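Local coordinates for iron-containing alcohol dehydrogenase (Ralstonia eutropha, PDB 3JZD), which probably catalyses the NADH- or NADPH-dependent reduction of maleylacetate to 3-oxoadipate and works as a homodimer, at residues A[171-176]-A[263-268]; A[178-183]-A[198-203]; A[239-244]-A[270-275]; A[251-256]-A[325-330]. One frame throughout, in Å; residues are numbered along the deposited sequence.

How the contacts relate
All four contacts lie in the helical C-terminal part of the chain. Contact 1 starts on helix 165-182 and closes a long loop on helix 257-272. Contact 2 is nested inside that loop: it starts further along helix 165-182 and closes a short loop on helix 190-212. Contact 3 opens after contact 2 has closed. It joins the start of helix 241-253 to the end of helix 257-272 and crosses contact 1. Contact 4 crosses both contact 1 and contact 3, tying the end of helix 241-253 to helix 321-328. Contacts 1, 2 and 3 touch one another in the interior, while contact 4 lies at the surface.

Contact 1. Residues A[171-176]-A[263-268]; sequences SALNAI and IVLPHA
Leu265 and Ile176 cross at about a right angle. The CD2 methyl of Leu265 does the touching and lies 4.0 Å from Ile176 CG2. Leu265 holds CG anti to its backbone N (chi1 -177°), which carries the branch over to the other helix. The same methyl lies 4.1 Å from the carbonyl oxygen of Leu173 and 4.3 Å from Leu173 CD2. One methyl thus sits against two side chains spaced three residues apart on helix 165-182. Ile176 offers its CG2 branch here, while its CD1 turns to Leu203 of helix 190-212. This is core packing between helices of the all-helical C-terminal domain of iron-containing alcohol dehydrogenases. The bound NAD is about 11 Å from the side chain of Leu173. Leu298 of helix 294-304 covers both Leu173 and Ile176. Helix 257-272 kinks at Pro266, which has no N-H to give. His267 N makes a weak bond to Val264 O instead of reaching back to Ile263 O. The imidazole takes up that oxygen: His267 ND1 donates to Ile263 O at 3.2 Å, with the oxygen in the ring plane. His267 NE2 is bonded to Val355 O.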
loop_
_atom_site.group_PDB
_atom_site.type_symbol
_atom_site.label_atom_id
_atom_site.label_comp_id
_atom_site.label_asym_id
_atom_site.label_seq_id
_atom_site.Cartn_x
_atom_site.Cartn_y
_atom_site.Cartn_z
ATOM N N SER A 171 0.117 -16.487 -17.149
ATOM C CA SER A 171 0.242 -15.085 -16.772
ATOM C C SER A 171 0.124 -15.003 -15.248
ATOM O O SER A 171 0.740 -14.173 -14.640
ATOM C CB SER A 171 -0.842 -14.226 -17.421
ATOM O OG SER A 171 -0.657 -12.842 -17.099
ATOM N N ALA A 172 -0.655 -15.888 -14.650
ATOM C CA ALA A 172 -0.852 -15.878 -13.208
ATOM C C ALA A 172 0.444 -16.228 -12.503
ATOM O O ALA A 172 0.742 -15.666 -11.454
ATOM C CB ALA A 172 -1.982 -16.827 -12.812
ATOM N N LEU A 173 1.220 -17.159 -13.081
ATOM C CA LEU A 173 2.530 -17.536 -12.513
ATOM C C LEU A 173 3.557 -16.450 -12.754
ATOM O O LEU A 173 4.413 -16.221 -11.908
ATOM C CB LEU A 173 2.968 -18.931 -13.007
ATOM C CG LEU A 173 2.192 -19.969 -12.172
ATOM C CD1 LEU A 173 1.918 -21.221 -12.856
ATOM C CD2 LEU A 173 2.980 -20.191 -10.860
ATOM N N ASN A 174 3.419 -15.713 -13.858
ATOM C CA ASN A 174 4.275 -14.553 -14.115
ATOM C C ASN A 174 4.092 -13.550 -12.946
ATOM O O ASN A 174 5.057 -13.051 -12.370
ATOM C CB ASN A 174 3.915 -13.988 -15.482
ATOM C CG ASN A 174 4.695 -12.764 -15.869
ATOM O OD1 ASN A 174 5.692 -12.379 -15.245
ATOM N ND2 ASN A 174 4.239 -12.137 -16.914
ATOM N N ALA A 175 2.853 -13.303 -12.561
ATOM C CA ALA A 175 2.569 -12.382 -11.459
ATOM C C ALA A 175 3.141 -12.941 -10.136
ATOM O O ALA A 175 3.774 -12.217 -9.393
ATOM C CB ALA A 175 1.074 -12.165 -11.347
ATOM N N ILE A 176 2.928 -14.238 -9.870
ATOM C CA ILE A 176 3.471 -14.865 -8.653
ATOM C C ILE A 176 4.989 -14.699 -8.606
ATOM O O ILE A 176 5.535 -14.450 -7.551
ATOM C CB ILE A 176 3.078 -16.361 -8.534
ATOM C CG1 ILE A 176 1.615 -16.468 -8.149
ATOM C CG2 ILE A 176 3.994 -17.104 -7.499
ATOM C CD1 ILE A 176 1.015 -17.844 -8.222
ATOM N N ILE A 263 7.650 -21.800 -16.443
ATOM C CA ILE A 263 8.600 -22.900 -16.456
ATOM C C ILE A 263 9.822 -22.642 -15.615
ATOM O O ILE A 263 10.247 -23.511 -14.895
ATOM C CB ILE A 263 9.029 -23.214 -17.921
ATOM C CG1 ILE A 263 7.782 -23.746 -18.705
ATOM C CG2 ILE A 263 10.223 -24.199 -17.929
ATOM C CD1 ILE A 263 7.834 -23.590 -20.286
ATOM N N VAL A 264 10.381 -21.439 -15.714
ATOM C CA VAL A 264 11.598 -21.079 -14.992
ATOM C C VAL A 264 11.399 -20.877 -13.466
ATOM O O VAL A 264 12.261 -21.256 -12.674
ATOM C CB VAL A 264 12.238 -19.815 -15.641
ATOM C CG1 VAL A 264 13.442 -19.242 -14.770
ATOM C CG2 VAL A 264 12.675 -20.173 -17.080
ATOM N N LEU A 265 10.273 -20.307 -13.043
ATOM C CA LEU A 265 10.083 -20.003 -11.635
ATOM C C LEU A 265 10.469 -21.118 -10.629
ATOM O O LEU A 265 11.253 -20.890 -9.733
ATOM C CB LEU A 265 8.688 -19.446 -11.385
ATOM C CG LEU A 265 8.426 -19.036 -9.954
ATOM C CD1 LEU A 265 9.298 -17.861 -9.604
ATOM C CD2 LEU A 265 6.857 -18.687 -9.812
ATOM N N PRO A 266 9.938 -22.325 -10.771
ATOM C CA PRO A 266 10.360 -23.292 -9.789
ATOM C C PRO A 266 11.901 -23.532 -9.692
ATOM O O PRO A 266 12.437 -23.771 -8.592
ATOM C CB PRO A 266 9.654 -24.576 -10.273
ATOM C CG PRO A 266 8.462 -24.103 -11.101
ATOM C CD PRO A 266 9.036 -22.892 -11.792
ATOM N N HIS A 267 12.594 -23.497 -10.839
ATOM C CA HIS A 267 14.043 -23.762 -10.889
ATOM C C HIS A 267 14.866 -22.578 -10.408
ATOM O O HIS A 267 15.950 -22.751 -9.823
ATOM C CB HIS A 267 14.434 -24.201 -12.305
ATOM C CG HIS A 267 13.669 -25.402 -12.760
ATOM N ND1 HIS A 267 12.537 -25.316 -13.551
ATOM C CD2 HIS A 267 13.788 -26.699 -12.414
ATOM C CE1 HIS A 267 12.038 -26.526 -13.720
ATOM N NE2 HIS A 267 12.786 -27.380 -13.048
ATOM N N ALA A 268 14.358 -21.376 -10.665
ATOM C CA ALA A 268 15.005 -20.169 -10.169
ATOM C C ALA A 268 14.822 -20.172 -8.638
ATOM O O ALA A 268 15.750 -19.825 -7.873
ATOM C CB ALA A 268 14.399 -18.882 -10.836
#

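Contact 2. Residues A[178-183]-A[198-203]; sequences HAAEGL and EGIRAL
Ile200 turns CG1 anti to its carbonyl carbon (chi1 -61°) and keeps the chain extended beyond it (chi2 177°), so that CG1 and CD1 run out to Ala179, Ala180 and Leu183. The tightest point is low on the chain. Ala179 CB is 3.4 Å from Ile200 CG1, closer than usual van der Waals contact. The terminal methyl goes further and rests against the backbone, with Ile200 CD1 3.8 Å from Ala180 N. Leu183, with CG anti to its carbonyl carbon (chi1 -72°), comes from the other direction and sends CD1 to meet Ile200 tip to tip, with 4.0 Å between Leu183 CD1 and Ile200 CD1. Helices 165-182 and 190-212 follow each other in the chain and run roughly antiparallel, forming a helical hairpin. The small alanines on one side let the larger isoleucine come close to the backbone of its partner. Ile283 of helix 277-287 covers Ala180 and Leu183. Cys230 of helix 217-236 packs on Ala179. On the outer side of helix 190-212, Arg201 NE forms a salt bridge with Glu198 OE1 at 3.3 Å. The oxygen lies at the guanidinium edge, in its plane. Glu198 OE2 is bonded to Tyr225 OH, and Glu198 also packs on Leu194 of the second subunit.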
loop_
_atom_site.group_PDB
_atom_site.type_symbol
_atom_site.label_atom_id
_atom_site.label_comp_id
_atom_site.label_asym_id
_atom_site.label_seq_id
_atom_site.Cartn_x
_atom_site.Cartn_y
_atom_site.Cartn_z
ATOM N N HIS A 178 6.776 -12.226 -9.639
ATOM C CA HIS A 178 7.134 -10.862 -9.165
ATOM C C HIS A 178 7.136 -10.832 -7.630
ATOM O O HIS A 178 8.065 -10.335 -6.983
ATOM C CB HIS A 178 6.135 -9.778 -9.613
ATOM C CG HIS A 178 5.841 -9.733 -11.085
ATOM N ND1 HIS A 178 6.767 -10.045 -12.060
ATOM C CD2 HIS A 178 4.730 -9.325 -11.744
ATOM C CE1 HIS A 178 6.224 -9.869 -13.254
ATOM N NE2 HIS A 178 4.987 -9.433 -13.090
ATOM N N ALA A 179 6.072 -11.368 -7.062
ATOM C CA ALA A 179 5.928 -11.433 -5.625
ATOM C C ALA A 179 6.990 -12.340 -4.973
ATOM O O ALA A 179 7.567 -12.003 -3.922
ATOM C CB ALA A 179 4.478 -11.926 -5.243
ATOM N N ALA A 180 7.231 -13.505 -5.564
ATOM C CA ALA A 180 8.197 -14.466 -4.989
ATOM C C ALA A 180 9.579 -13.834 -4.795
ATOM O O ALA A 180 10.164 -13.925 -3.724
ATOM C CB ALA A 180 8.267 -15.797 -5.857
ATOM N N GLU A 181 10.075 -13.156 -5.829
ATOM C CA GLU A 181 11.375 -12.468 -5.770
ATOM C C GLU A 181 11.339 -11.196 -4.964
ATOM O O GLU A 181 12.343 -10.801 -4.350
ATOM C CB GLU A 181 11.960 -12.174 -7.190
ATOM C CG GLU A 181 12.274 -13.406 -7.978
ATOM C CD GLU A 181 13.487 -13.240 -8.863
ATOM O OE1 GLU A 181 13.477 -12.372 -9.800
ATOM O OE2 GLU A 181 14.438 -14.018 -8.602
ATOM N N GLY A 182 10.189 -10.534 -4.943
ATOM C CA GLY A 182 10.003 -9.374 -4.097
ATOM C C GLY A 182 10.277 -9.724 -2.631
ATOM O O GLY A 182 10.858 -8.944 -1.883
ATOM N N LEU A 183 9.870 -10.919 -2.223
ATOM C CA LEU A 183 10.078 -11.324 -0.849
ATOM C C LEU A 183 11.553 -11.415 -0.492
ATOM O O LEU A 183 11.881 -11.389 0.665
ATOM C CB LEU A 183 9.344 -12.641 -0.561
ATOM C CG LEU A 183 7.835 -12.517 -0.476
ATOM C CD1 LEU A 183 7.145 -13.883 -0.663
ATOM C CD2 LEU A 183 7.476 -11.867 0.863
ATOM N N GLU A 198 0.183 -11.840 0.127
ATOM C CA GLU A 198 -1.255 -11.789 -0.188
ATOM C C GLU A 198 -1.531 -12.007 -1.705
ATOM O O GLU A 198 -2.504 -12.680 -2.124
ATOM C CB GLU A 198 -1.805 -10.424 0.245
ATOM C CG GLU A 198 -3.205 -10.134 -0.156
ATOM C CD GLU A 198 -4.225 -10.880 0.679
ATOM O OE1 GLU A 198 -3.851 -11.852 1.381
ATOM O OE2 GLU A 198 -5.406 -10.447 0.639
ATOM N N GLY A 199 -0.706 -11.402 -2.520
ATOM C CA GLY A 199 -0.819 -11.607 -3.973
ATOM C C GLY A 199 -0.632 -13.083 -4.346
ATOM O O GLY A 199 -1.409 -13.645 -5.139
ATOM N N ILE A 200 0.372 -13.727 -3.745
ATOM C CA ILE A 200 0.616 -15.114 -4.049
ATOM C C ILE A 200 -0.595 -15.929 -3.596
ATOM O O ILE A 200 -1.047 -16.809 -4.308
ATOM C CB ILE A 200 1.969 -15.659 -3.444
ATOM C CG1 ILE A 200 3.169 -14.872 -4.028
ATOM C CG2 ILE A 200 2.144 -17.154 -3.757
ATOM C CD1 ILE A 200 4.562 -15.257 -3.458
ATOM N N ARG A 201 -1.140 -15.602 -2.430
ATOM C CA ARG A 201 -2.235 -16.357 -1.872
ATOM C C ARG A 201 -3.458 -16.256 -2.767
ATOM O O ARG A 201 -4.127 -17.251 -3.022
ATOM C CB ARG A 201 -2.581 -15.827 -0.490
ATOM C CG ARG A 201 -3.039 -16.828 0.487
ATOM C CD ARG A 201 -3.522 -16.202 1.828
ATOM N NE ARG A 201 -2.924 -14.890 2.178
ATOM C CZ ARG A 201 -1.703 -14.669 2.705
ATOM N NH1 ARG A 201 -0.829 -15.686 2.941
ATOM N NH2 ARG A 201 -1.343 -13.391 2.954
ATOM N N ALA A 202 -3.740 -15.046 -3.240
ATOM C CA ALA A 202 -4.894 -14.799 -4.095
ATOM C C ALA A 202 -4.799 -15.596 -5.417
ATOM O O ALA A 202 -5.754 -16.234 -5.846
ATOM C CB ALA A 202 -5.058 -13.298 -4.361
ATOM N N LEU A 203 -3.656 -15.539 -6.054
ATOM C CA LEU A 203 -3.442 -16.273 -7.316
ATOM C C LEU A 203 -3.393 -17.781 -7.128
ATOM O O LEU A 203 -3.961 -18.534 -7.889
ATOM C CB LEU A 203 -2.187 -15.769 -8.011
ATOM C CG LEU A 203 -2.390 -14.361 -8.611
ATOM C CD1 LEU A 203 -1.107 -13.537 -8.635
ATOM C CD2 LEU A 203 -3.064 -14.437 -9.982
#

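Contact 3. Residues A[239-244]-A[270-275]; sequences MALHHK and AYNAAA
Leu241 carries this contact with Tyr271 and Asn272. Its CB starts beside the amide of Asn272, 3.9 Å from Asn272 ND2. CG stands anti to the backbone N (chi1 168°), and this extends the branch toward helix 257-272. At the tip, Leu241 CD2 comes to 3.4 Å from Tyr271 CD1 and 3.6 Å from Tyr271 CG. It approaches the ring obliquely, and the two side chains cross at about a right angle. The same methyl also lies near the Asn272 amide, 4.0 Å from Asn272 ND2. Leu347 and Ile344 of helix 341-353 pack on Leu241 as well.

The polar groups around this methyl have partners. Asn272 OD1 lies at the edge of the Tyr271 ring, in plane. Tyr271 OH is bonded to Pro338 O, Asn272 OD1 accepts from Asn335 ND2, and Asn272 ND2 is bonded to Tyr184 OH.

The other side of segment 239-244 faces helix 165-182. The His243 ring is sandwiched between His242 CD2 on one face and CG of Met239, a selenomethionine, over the centre of the other. Its ND1 is bonded to Glu181 OE1 and its NE2 to His178 ND1, and Glu181 also bonds the backbone N of Ala240, the N-cap residue, and of His242. The contact as a whole is that of a helical hairpin, where the start of helix 241-253 packs on the end of the next helix, 257-272.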
loop_
_atom_site.group_PDB
_atom_site.type_symbol
_atom_site.label_atom_id
_atom_site.label_comp_id
_atom_site.label_asym_id
_atom_site.label_seq_id
_atom_site.Cartn_x
_atom_site.Cartn_y
_atom_site.Cartn_z
HETATM N N MSE A 239 13.961 -7.074 -8.532
HETATM C CA MSE A 239 13.900 -8.481 -8.905
HETATM C C MSE A 239 15.317 -9.039 -8.964
HETATM O O MSE A 239 16.284 -8.331 -8.689
HETATM C CB MSE A 239 13.166 -8.640 -10.235
HETATM C CG MSE A 239 11.717 -8.124 -10.225
HETATM SE SE MSE A 239 10.450 -8.995 -8.976
HETATM C CE MSE A 239 10.607 -7.770 -7.427
ATOM N N ALA A 240 15.469 -10.313 -9.299
ATOM C CA ALA A 240 16.805 -10.920 -9.326
ATOM C C ALA A 240 16.868 -12.056 -10.355
ATOM O O ALA A 240 16.360 -11.911 -11.471
ATOM C CB ALA A 240 17.249 -11.377 -7.870
ATOM N N LEU A 241 17.449 -13.184 -9.995
ATOM C CA LEU A 241 17.658 -14.280 -10.951
ATOM C C LEU A 241 16.493 -14.664 -11.847
ATOM O O LEU A 241 16.665 -14.769 -13.069
ATOM C CB LEU A 241 18.184 -15.532 -10.251
ATOM C CG LEU A 241 18.212 -16.865 -11.010
ATOM C CD1 LEU A 241 19.220 -16.792 -12.192
ATOM C CD2 LEU A 241 18.542 -18.003 -10.040
ATOM N N HIS A 242 15.312 -14.879 -11.278
ATOM C CA HIS A 242 14.223 -15.357 -12.094
ATOM C C HIS A 242 13.899 -14.408 -13.225
ATOM O O HIS A 242 13.809 -14.821 -14.379
ATOM C CB HIS A 242 12.967 -15.622 -11.279
ATOM C CG HIS A 242 11.774 -15.866 -12.127
ATOM N ND1 HIS A 242 11.472 -17.109 -12.650
ATOM C CD2 HIS A 242 10.821 -15.015 -12.576
ATOM C CE1 HIS A 242 10.367 -17.013 -13.367
ATOM N NE2 HIS A 242 9.949 -15.752 -13.346
ATOM N N HIS A 243 13.674 -13.147 -12.884
ATOM C CA HIS A 243 13.354 -12.136 -13.896
ATOM C C HIS A 243 14.480 -11.908 -14.896
ATOM O O HIS A 243 14.242 -11.811 -16.091
ATOM C CB HIS A 243 12.891 -10.844 -13.238
ATOM C CG HIS A 243 11.575 -10.998 -12.541
ATOM N ND1 HIS A 243 11.443 -11.679 -11.342
ATOM C CD2 HIS A 243 10.331 -10.580 -12.881
ATOM C CE1 HIS A 243 10.175 -11.666 -10.979
ATOM N NE2 HIS A 243 9.474 -11.018 -11.898
ATOM N N LYS A 244 15.711 -11.883 -14.435
ATOM C CA LYS A 244 16.812 -11.715 -15.371
ATOM C C LYS A 244 16.897 -12.862 -16.384
ATOM O O LYS A 244 17.086 -12.639 -17.594
ATOM C CB LYS A 244 18.138 -11.629 -14.595
ATOM C CG LYS A 244 18.266 -10.355 -13.789
ATOM C CD LYS A 244 18.512 -9.180 -14.747
ATOM C CE LYS A 244 18.602 -7.825 -14.045
ATOM N NZ LYS A 244 19.345 -6.847 -14.957
ATOM N N ALA A 270 14.397 -22.938 -6.767
ATOM C CA ALA A 270 15.268 -23.997 -6.241
ATOM C C ALA A 270 16.741 -23.513 -6.119
ATOM O O ALA A 270 17.448 -23.846 -5.142
ATOM C CB ALA A 270 15.192 -25.278 -7.099
ATOM N N TYR A 271 17.184 -22.707 -7.087
ATOM C CA TYR A 271 18.554 -22.199 -7.117
ATOM C C TYR A 271 18.810 -21.280 -5.908
ATOM O O TYR A 271 19.850 -21.345 -5.271
ATOM C CB TYR A 271 18.765 -21.412 -8.406
ATOM C CG TYR A 271 20.165 -20.954 -8.636
ATOM C CD1 TYR A 271 20.657 -19.810 -8.020
ATOM C CD2 TYR A 271 21.006 -21.635 -9.527
ATOM C CE1 TYR A 271 21.957 -19.358 -8.246
ATOM C CE2 TYR A 271 22.324 -21.190 -9.752
ATOM C CZ TYR A 271 22.779 -20.054 -9.121
ATOM O OH TYR A 271 24.068 -19.642 -9.323
ATOM N N ASN A 272 17.867 -20.385 -5.635
ATOM C CA ASN A 272 18.006 -19.444 -4.536
ATOM C C ASN A 272 17.551 -19.903 -3.144
ATOM O O ASN A 272 17.891 -19.237 -2.145
ATOM C CB ASN A 272 17.262 -18.153 -4.900
ATOM C CG ASN A 272 18.041 -17.283 -5.878
ATOM O OD1 ASN A 272 19.281 -17.415 -6.039
ATOM N ND2 ASN A 272 17.326 -16.381 -6.541
ATOM N N ALA A 273 16.869 -21.049 -3.067
ATOM C CA ALA A 273 16.189 -21.474 -1.830
ATOM C C ALA A 273 17.073 -21.535 -0.568
ATOM O O ALA A 273 16.658 -21.048 0.489
ATOM C CB ALA A 273 15.434 -22.828 -2.042
ATOM N N ALA A 274 18.255 -22.116 -0.679
ATOM C CA ALA A 274 19.152 -22.258 0.462
ATOM C C ALA A 274 19.565 -20.921 1.048
ATOM O O ALA A 274 19.820 -20.814 2.250
ATOM C CB ALA A 274 20.433 -23.064 0.086
ATOM N N ALA A 275 19.599 -19.906 0.208
ATOM C CA ALA A 275 20.036 -18.579 0.600
ATOM C C ALA A 275 18.981 -17.733 1.314
ATOM O O ALA A 275 19.348 -16.878 2.130
ATOM C CB ALA A 275 20.549 -17.826 -0.644
#

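Contact 4. Residues A[251-256]-A[325-330]; sequences GSFNLP and ADIALA. With CA (calcium ion), chain F.
The Phe253 ring is met obliquely by the CD1 methyl of Ile327, which is 3.9 Å from Phe253 CZ. The two side chains come from opposite directions. Met316, Asp320, Arg323 and Ala324 also pack on Phe253. The second flat group, the Asp326 carboxylate, lies outside the apolar patch and holds a calcium ion with both oxygens. Asp326 OD1 is 2.5 Å and Asp326 OD2 2.4 Å from the metal, and two waters also bind the calcium ion. Asp326 also touches a crystal neighbour. The contact joins the C-terminal part of helix 241-253 to helix 321-328 at the surface of the helical C-terminal domain. Thr248, one turn before Ser252, packs on Ile327 as well. Ile327 places CG1 anti to its carbonyl carbon (chi1 -61°) and runs on extended; this brings CD1 up to both Ser252 and Phe253. Ser252 OG is 3.5 Å from Ile327 CD1 and Ser252 CB 3.6 Å from it, a polar side chain lying against an apolar methyl near the surface. Asn254 has positive phi, and the chain turns there. Leu255 then turns inward onto Leu249, Leu311 and Met316.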
loop_
_atom_site.group_PDB
_atom_site.type_symbol
_atom_site.label_atom_id
_atom_site.label_comp_id
_atom_site.label_asym_id
_atom_site.label_seq_id
_atom_site.Cartn_x
_atom_site.Cartn_y
_atom_site.Cartn_z
ATOM N N GLY A 251 14.339 -12.715 -24.694
ATOM C CA GLY A 251 15.011 -11.791 -25.604
ATOM C C GLY A 251 16.010 -12.457 -26.528
ATOM O O GLY A 251 16.096 -12.101 -27.673
ATOM N N SER A 252 16.753 -13.435 -26.045
ATOM C CA SER A 252 17.774 -14.053 -26.887
ATOM C C SER A 252 17.241 -15.240 -27.678
ATOM O O SER A 252 17.780 -15.568 -28.703
ATOM C CB SER A 252 19.002 -14.457 -26.038
ATOM O OG SER A 252 19.609 -13.315 -25.442
ATOM N N PHE A 253 16.177 -15.873 -27.231
ATOM C CA PHE A 253 15.679 -17.049 -27.932
ATOM C C PHE A 253 14.250 -16.977 -28.376
ATOM O O PHE A 253 13.725 -17.972 -28.872
ATOM C CB PHE A 253 15.973 -18.306 -27.076
ATOM C CG PHE A 253 17.418 -18.414 -26.733
ATOM C CD1 PHE A 253 18.315 -18.887 -27.659
ATOM C CD2 PHE A 253 17.898 -17.935 -25.535
ATOM C CE1 PHE A 253 19.669 -18.926 -27.373
ATOM C CE2 PHE A 253 19.223 -17.976 -25.247
ATOM C CZ PHE A 253 20.123 -18.458 -26.184
ATOM N N ASN A 254 13.625 -15.821 -28.194
ATOM C CA ASN A 254 12.240 -15.582 -28.647
ATOM C C ASN A 254 11.204 -16.506 -28.028
ATOM O O ASN A 254 10.222 -16.855 -28.660
ATOM C CB ASN A 254 12.164 -15.584 -30.191
ATOM C CG ASN A 254 12.766 -14.317 -30.804
ATOM O OD1 ASN A 254 12.309 -13.216 -30.531
ATOM N ND2 ASN A 254 13.787 -14.478 -31.640
ATOM N N LEU A 255 11.419 -16.889 -26.774
ATOM C CA LEU A 255 10.467 -17.766 -26.093
ATOM C C LEU A 255 9.278 -16.941 -25.609
ATOM O O LEU A 255 9.449 -15.785 -25.260
ATOM C CB LEU A 255 11.100 -18.422 -24.901
ATOM C CG LEU A 255 12.366 -19.214 -25.107
ATOM C CD1 LEU A 255 12.562 -20.078 -23.847
ATOM C CD2 LEU A 255 12.283 -20.051 -26.404
ATOM N N PRO A 256 8.060 -17.525 -25.618
ATOM C CA PRO A 256 6.901 -16.756 -25.195
ATOM C C PRO A 256 7.036 -16.375 -23.736
ATOM O O PRO A 256 7.436 -17.194 -22.892
ATOM C CB PRO A 256 5.720 -17.698 -25.466
ATOM C CG PRO A 256 6.329 -19.048 -25.593
ATOM C CD PRO A 256 7.693 -18.853 -26.127
ATOM N N ALA A 325 23.357 -20.179 -20.946
ATOM C CA ALA A 325 24.086 -20.083 -19.691
ATOM C C ALA A 325 25.170 -18.964 -19.803
ATOM O O ALA A 325 25.386 -18.202 -18.852
ATOM C CB ALA A 325 24.706 -21.396 -19.292
ATOM N N ASP A 326 25.830 -18.850 -20.943
ATOM C CA ASP A 326 26.825 -17.762 -21.117
ATOM C C ASP A 326 26.185 -16.389 -20.983
ATOM O O ASP A 326 26.706 -15.553 -20.249
ATOM C CB ASP A 326 27.551 -17.841 -22.436
ATOM C CG ASP A 326 28.444 -19.081 -22.553
ATOM O OD1 ASP A 326 29.120 -19.484 -21.575
ATOM O OD2 ASP A 326 28.468 -19.664 -23.647
ATOM N N ILE A 327 25.068 -16.168 -21.670
ATOM C CA ILE A 327 24.351 -14.899 -21.636
ATOM C C ILE A 327 23.877 -14.628 -20.198
ATOM O O ILE A 327 23.965 -13.494 -19.749
ATOM C CB ILE A 327 23.123 -14.889 -22.557
ATOM C CG1 ILE A 327 23.502 -15.119 -24.029
ATOM C CG2 ILE A 327 22.368 -13.569 -22.458
ATOM C CD1 ILE A 327 22.288 -15.512 -24.959
ATOM N N ALA A 328 23.430 -15.654 -19.467
ATOM C CA ALA A 328 22.980 -15.483 -18.064
ATOM C C ALA A 328 24.093 -14.959 -17.187
ATOM O O ALA A 328 23.826 -14.342 -16.180
ATOM C CB ALA A 328 22.430 -16.842 -17.420
ATOM N N LEU A 329 25.337 -15.224 -17.565
ATOM C CA LEU A 329 26.492 -14.814 -16.775
ATOM C C LEU A 329 27.119 -13.512 -17.256
ATOM O O LEU A 329 28.015 -13.010 -16.641
ATOM C CB LEU A 329 27.544 -15.920 -16.840
ATOM C CG LEU A 329 27.419 -17.202 -16.012
ATOM C CD1 LEU A 329 26.008 -17.735 -15.865
ATOM C CD2 LEU A 329 28.353 -18.252 -16.655
ATOM N N ALA A 330 26.628 -12.951 -18.357
ATOM C CA ALA A 330 27.298 -11.763 -18.960
ATOM C C ALA A 330 27.211 -10.417 -18.238
ATOM O O ALA A 330 28.165 -9.674 -18.213
ATOM C CB ALA A 330 26.807 -11.568 -20.411
HETATM CA CA CA F . 30.166 -21.244 -22.935
HETATM O O HOH W 1 28.321 -22.591 -22.325
HETATM O O HOH W 2 29.065 -21.989 -24.914
#